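PDB 5A9A: polyhedrin from Simulium ubiquitum cypovirus, which probably forms the protein matrix of the polyhedra, the microcrystalline occlusion bodies of this insect virus. Local coordinates for residues A54-N59 and I195-I200; I108-N113 and F173-R178. One frame throughout, in Å; residues are numbered along the deposited sequence.

Contact 1 of 2, residues A54-N59 and I195-I200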
loop_
_atom_site.group_PDB
_atom_site.type_symbol
_atom_site.label_atom_id
_atom_site.label_comp_id
_atom_site.label_asym_id
_atom_site.label_seq_id
_atom_site.Cartn_x
_atom_site.Cartn_y
_atom_site.Cartn_z
ATOM N N ALA A 54 -7.222 9.865 6.323
ATOM C CA ALA A 54 -6.434 10.471 5.255
ATOM C C ALA A 54 -6.956 11.877 4.975
ATOM O O ALA A 54 -8.117 12.179 5.253
ATOM C CB ALA A 54 -6.492 9.626 3.998
ATOM N N PRO A 55 -6.092 12.752 4.445
ATOM C CA PRO A 55 -6.490 14.139 4.186
ATOM C C PRO A 55 -7.038 14.399 2.780
ATOM O O PRO A 55 -7.698 15.423 2.591
ATOM C CB PRO A 55 -5.189 14.911 4.404
ATOM C CG PRO A 55 -4.124 13.954 3.991
ATOM C CD PRO A 55 -4.638 12.562 4.299
ATOM N N GLU A 56 -6.782 13.513 1.819
ATOM C CA GLU A 56 -7.287 13.716 0.459
ATOM C C GLU A 56 -8.402 12.726 0.107
ATOM O O GLU A 56 -9.491 13.126 -0.298
ATOM C CB GLU A 56 -6.157 13.617 -0.569
ATOM C CG GLU A 56 -4.860 14.290 -0.151
ATOM C CD GLU A 56 -5.056 15.727 0.293
ATOM O OE1 GLU A 56 -6.042 16.365 -0.136
ATOM O OE2 GLU A 56 -4.220 16.218 1.079
ATOM N N PHE A 57 -8.125 11.436 0.251
ATOM C CA PHE A 57 -9.144 10.414 0.013
ATOM C C PHE A 57 -8.788 9.098 0.685
ATOM O O PHE A 57 -7.622 8.713 0.734
ATOM C CB PHE A 57 -9.366 10.190 -1.490
ATOM C CG PHE A 57 -8.129 9.791 -2.241
ATOM C CD1 PHE A 57 -7.778 8.455 -2.368
ATOM C CD2 PHE A 57 -7.326 10.749 -2.837
ATOM C CE1 PHE A 57 -6.638 8.085 -3.065
ATOM C CE2 PHE A 57 -6.189 10.387 -3.537
ATOM C CZ PHE A 57 -5.844 9.054 -3.651
ATOM N N ILE A 58 -9.803 8.419 1.212
ATOM C CA ILE A 58 -9.626 7.084 1.766
ATOM C C ILE A 58 -10.176 6.050 0.801
ATOM O O ILE A 58 -11.389 5.873 0.693
ATOM C CB ILE A 58 -10.359 6.906 3.107
ATOM C CG1 ILE A 58 -9.801 7.864 4.159
ATOM C CG2 ILE A 58 -10.224 5.466 3.589
ATOM C CD1 ILE A 58 -10.624 7.908 5.430
ATOM N N ASN A 59 -9.282 5.381 0.087
ATOM C CA ASN A 59 -9.667 4.207 -0.674
ATOM C C ASN A 59 -8.846 3.014 -0.212
ATOM O O ASN A 59 -7.880 3.160 0.537
ATOM C CB ASN A 59 -9.521 4.434 -2.184
ATOM C CG ASN A 59 -8.089 4.664 -2.611
ATOM O OD1 ASN A 59 -7.155 4.476 -1.834
ATOM N ND2 ASN A 59 -7.908 5.065 -3.866
ATOM N N ILE A 195 -1.180 14.350 -3.773
ATOM C CA ILE A 195 -0.634 13.006 -3.935
ATOM C C ILE A 195 0.298 12.626 -2.786
ATOM O O ILE A 195 0.186 11.534 -2.228
ATOM C CB ILE A 195 0.128 12.871 -5.265
ATOM C CG1 ILE A 195 -0.851 12.930 -6.438
ATOM C CG2 ILE A 195 0.910 11.564 -5.300
ATOM C CD1 ILE A 195 -0.190 13.153 -7.782
ATOM N N GLN A 196 1.210 13.527 -2.433
ATOM C CA GLN A 196 2.223 13.231 -1.428
ATOM C C GLN A 196 1.662 13.292 -0.010
ATOM O O GLN A 196 2.208 12.676 0.902
ATOM C CB GLN A 196 3.404 14.192 -1.569
ATOM C CG GLN A 196 4.167 14.033 -2.872
ATOM C CD GLN A 196 5.376 14.943 -2.958
ATOM O OE1 GLN A 196 5.479 15.930 -2.235
ATOM N NE2 GLN A 196 6.306 14.608 -3.842
ATOM N N ASN A 197 0.573 14.031 0.176
ATOM C CA ASN A 197 -0.057 14.135 1.489
ATOM C C ASN A 197 -1.004 12.979 1.784
ATOM O O ASN A 197 -1.300 12.697 2.945
ATOM C CB ASN A 197 -0.825 15.452 1.622
ATOM C CG ASN A 197 0.034 16.580 2.159
ATOM O OD1 ASN A 197 1.248 16.439 2.307
ATOM N ND2 ASN A 197 -0.597 17.708 2.458
ATOM N N ASN A 198 -1.491 12.311 0.744
ATOM C CA ASN A 198 -2.484 11.269 0.955
ATOM C C ASN A 198 -1.841 9.952 1.365
ATOM O O ASN A 198 -1.695 9.028 0.566
ATOM C CB ASN A 198 -3.389 11.086 -0.264
ATOM C CG ASN A 198 -4.743 10.520 0.112
ATOM O OD1 ASN A 198 -5.468 11.118 0.911
ATOM N ND2 ASN A 198 -5.090 9.362 -0.447
ATOM N N ILE A 199 -1.445 9.901 2.631
ATOM C CA ILE A 199 -0.969 8.682 3.257
ATOM C C ILE A 199 -2.158 8.054 3.972
ATOM O O ILE A 199 -2.542 8.486 5.059
ATOM C CB ILE A 199 0.148 8.988 4.265
ATOM C CG1 ILE A 199 1.251 9.804 3.588
ATOM C CG2 ILE A 199 0.713 7.702 4.846
ATOM C CD1 ILE A 199 2.232 10.431 4.551
ATOM N N ILE A 200 -2.751 7.049 3.340
ATOM C CA ILE A 200 -3.960 6.426 3.858
ATOM C C ILE A 200 -3.605 5.485 5.004
ATOM O O ILE A 200 -3.049 4.407 4.790
ATOM C CB ILE A 200 -4.703 5.657 2.748
ATOM C CG1 ILE A 200 -4.968 6.584 1.558
ATOM C CG2 ILE A 200 -6.011 5.087 3.273
ATOM C CD1 ILE A 200 -5.389 5.861 0.296
#
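Asn198 reaches across to the turn at Pro55-Phe57 and hydrogen-bonds its backbone with both ends of its carboxamide, a worked example of one amide side chain holding three backbone groups of a turn, two N-H donors and one carbonyl. OD1 of Asn198 accepts from two successive peptide groups, N of Glu56 at 2.9 Å and N of Phe57 at 2.8 Å. Both donors come from the same face of the amide plane, and the second is the straighter at 164°. ND2 of Asn198 returns a bond to O of Phe57, 2.9 Å away, within its own amide plane and on a lone pair of that carbonyl. CG of Asn198 is anti to the backbone N (chi1 -154°).

The same ND2 lies over the centre of the Phe57 ring, 3.1 Å above its plane, with ring and amide 34° apart. Asn198 is the first residue beyond helix 191-197 and the centre of an inverse gamma turn, so the grip ties a helix exit to the connection between strands 47-54 and 57-62.

Beside the amide, CG of Pro55 rests against a carbonyl, 3.3 Å from O of Asn197. The apolar contacts gather on Ile200, which sends CG1 to CB of Ala54 and CD1 obliquely to the Phe57 ring, while its CG2 meets CG2 of Ile58 at 4.2 Å.

Two amide atoms bond to other chains: Asn197 OD1 to Trp140 of the second subunit, and Asn59 ND2 to the backbone of Gln196 of the third.

Contact 2 of 2, residues I108-N113 and F173-R178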
loop_
_atom_site.group_PDB
_atom_site.type_symbol
_atom_site.label_atom_id
_atom_site.label_comp_id
_atom_site.label_asym_id
_atom_site.label_seq_id
_atom_site.Cartn_x
_atom_site.Cartn_y
_atom_site.Cartn_z
ATOM N N ILE A 108 -20.179 0.508 7.777
ATOM C CA ILE A 108 -19.195 1.520 7.423
ATOM C C ILE A 108 -19.618 2.900 7.905
ATOM O O ILE A 108 -20.654 3.428 7.493
ATOM C CB ILE A 108 -18.948 1.569 5.907
ATOM C CG1 ILE A 108 -18.521 0.190 5.398
ATOM C CG2 ILE A 108 -17.880 2.604 5.581
ATOM C CD1 ILE A 108 -18.227 0.147 3.915
ATOM N N SER A 109 -18.806 3.467 8.790
ATOM C CA SER A 109 -19.013 4.819 9.279
ATOM C C SER A 109 -18.032 5.750 8.578
ATOM O O SER A 109 -16.831 5.704 8.836
ATOM C CB SER A 109 -18.797 4.869 10.791
ATOM O OG SER A 109 -18.829 6.201 11.268
ATOM N N ALA A 110 -18.547 6.586 7.681
ATOM C CA ALA A 110 -17.708 7.518 6.935
ATOM C C ALA A 110 -17.918 8.934 7.451
ATOM O O ALA A 110 -19.046 9.420 7.513
ATOM C CB ALA A 110 -18.023 7.439 5.452
ATOM N N ASN A 111 -16.825 9.598 7.815
ATOM C CA ASN A 111 -16.917 10.891 8.481
ATOM C C ASN A 111 -15.951 11.925 7.921
ATOM O O ASN A 111 -14.790 11.621 7.645
ATOM C CB ASN A 111 -16.656 10.724 9.975
ATOM C CG ASN A 111 -17.505 9.635 10.590
ATOM O OD1 ASN A 111 -18.564 9.904 11.155
ATOM N ND2 ASN A 111 -17.045 8.391 10.480
ATOM N N GLY A 112 -16.443 13.150 7.766
ATOM C CA GLY A 112 -15.620 14.255 7.318
ATOM C C GLY A 112 -16.183 14.961 6.099
ATOM O O GLY A 112 -17.304 14.695 5.660
ATOM N N ASN A 113 -15.380 15.868 5.555
ATOM C CA ASN A 113 -15.749 16.647 4.385
ATOM C C ASN A 113 -15.623 15.797 3.124
ATOM O O ASN A 113 -14.671 15.943 2.356
ATOM C CB ASN A 113 -14.837 17.871 4.298
ATOM C CG ASN A 113 -15.215 18.805 3.179
ATOM O OD1 ASN A 113 -16.379 18.881 2.779
ATOM N ND2 ASN A 113 -14.232 19.538 2.668
ATOM N N PHE A 173 -13.457 0.150 -1.790
ATOM C CA PHE A 173 -14.116 1.408 -1.429
ATOM C C PHE A 173 -13.306 2.658 -1.757
ATOM O O PHE A 173 -12.082 2.609 -1.893
ATOM C CB PHE A 173 -14.457 1.413 0.063
ATOM C CG PHE A 173 -13.297 1.069 0.951
ATOM C CD1 PHE A 173 -12.438 2.055 1.405
ATOM C CD2 PHE A 173 -13.069 -0.242 1.334
ATOM C CE1 PHE A 173 -11.366 1.740 2.221
ATOM C CE2 PHE A 173 -12.002 -0.567 2.151
ATOM C CZ PHE A 173 -11.148 0.429 2.597
ATOM N N LYS A 174 -14.013 3.780 -1.865
ATOM C CA LYS A 174 -13.404 5.074 -2.144
ATOM C C LYS A 174 -14.206 6.180 -1.462
ATOM O O LYS A 174 -15.397 6.333 -1.719
ATOM C CB LYS A 174 -13.362 5.332 -3.653
ATOM C CG LYS A 174 -12.598 6.590 -4.039
ATOM C CD LYS A 174 -13.373 7.449 -5.028
ATOM C CE LYS A 174 -13.535 6.767 -6.377
ATOM N NZ LYS A 174 -13.858 7.758 -7.443
ATOM N N PHE A 175 -13.549 6.941 -0.592
ATOM C CA PHE A 175 -14.180 8.081 0.067
ATOM C C PHE A 175 -13.330 9.330 -0.137
ATOM O O PHE A 175 -12.404 9.576 0.629
ATOM C CB PHE A 175 -14.352 7.810 1.566
ATOM C CG PHE A 175 -15.157 6.578 1.871
ATOM C CD1 PHE A 175 -16.539 6.636 1.944
ATOM C CD2 PHE A 175 -14.530 5.364 2.090
ATOM C CE1 PHE A 175 -17.281 5.499 2.221
ATOM C CE2 PHE A 175 -15.267 4.228 2.372
ATOM C CZ PHE A 175 -16.642 4.297 2.438
ATOM N N PRO A 176 -13.642 10.122 -1.174
ATOM C CA PRO A 176 -12.818 11.275 -1.546
ATOM C C PRO A 176 -13.275 12.588 -0.913
ATOM O O PRO A 176 -14.464 12.778 -0.662
ATOM C CB PRO A 176 -12.989 11.327 -3.063
ATOM C CG PRO A 176 -14.397 10.852 -3.279
ATOM C CD PRO A 176 -14.721 9.889 -2.148
ATOM N N SER A 177 -12.323 13.485 -0.665
ATOM C CA SER A 177 -12.621 14.786 -0.072
ATOM C C SER A 177 -13.403 15.671 -1.035
ATOM O O SER A 177 -13.290 15.528 -2.255
ATOM C CB SER A 177 -11.326 15.516 0.300
ATOM O OG SER A 177 -10.412 14.669 0.976
ATOM N N ARG A 178 -14.198 16.582 -0.482
ATOM C CA ARG A 178 -14.737 17.690 -1.256
ATOM C C ARG A 178 -13.614 18.686 -1.495
ATOM O O ARG A 178 -12.700 18.806 -0.677
ATOM C CB ARG A 178 -15.852 18.411 -0.497
ATOM C CG ARG A 178 -17.191 17.706 -0.444
ATOM C CD ARG A 178 -18.245 18.689 0.048
ATOM N NE ARG A 178 -19.519 18.060 0.388
ATOM C CZ ARG A 178 -19.833 17.603 1.598
ATOM N NH1 ARG A 178 -18.960 17.682 2.593
ATOM N NH2 ARG A 178 -21.025 17.061 1.810
HETATM O O HOH W 1 -19.868 15.649 4.795
#
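Asn113 and Arg178 cross obliquely with their amide and guanidinium planes nearly coplanar, 28° apart, an illustration of how two flat polar groups can meet in plane. NH1 of Arg178 donates to OD1 of Asn113 at 2.9 Å; NH1 lies in the plane of the side-chain carbonyl and OD1 in that of the guanidinium. The arginine chain is extended from CG to NE, and OD1 of Asn113 also comes within 3.3 Å of CD of Arg178. A backbone bond from N of Arg178 to O of Asn113, also 2.9 Å, fastens the same pair a second time. That carbonyl further receives a CA-H...O contact from Ser177, whose CA is 3.4 Å away. A water accepts from NH1 of Arg178 and lies within hydrogen-bonding distance of O of Gly112, linking the two.

Earlier in both strands the contact is apolar. CB of Phe175 points toward strand 105-111, and its ring meets two methyl groups obliquely: CB of Ala110 at CE1, and CG2 of Ile108 at CZ, each 3.8 Å away. The ring thus spans residues two apart, whose CB atoms point to the same side of the strand.

The two strands belong to different antiparallel sheets that face each other here, consistent with the packing of a beta sandwich, and hydrogen bonds join them where the chain leaves both strands. Val36 of strand 34-41 and Val121 of strand 120-124 each touch both Ile108 and Phe175, while Pro176 packs on Phe57 of strand 57-62.

Overall arrangement
From the N terminus, the chain passes helix 11-25 and strands 34-41 and 47-54 before reaching 54-59, the earlier half of contact 1. It then reaches 108-113 at the end of strand 105-111; after 59 intervening residues, 173-178 closes contact 2. Helix 191-197 follows, and 195-200 closes the wider loop of contact 1, inside which contact 2 is nested. Contact 2 links the six-stranded sheet to the four-stranded one; contact 1 fixes the helix exit to the turn between the two sheets. Their centres are 11 Å apart, and they meet where strands 57-62 and 170-176 pair as neighbours, with N of Phe175 probably bonding O of Ile58.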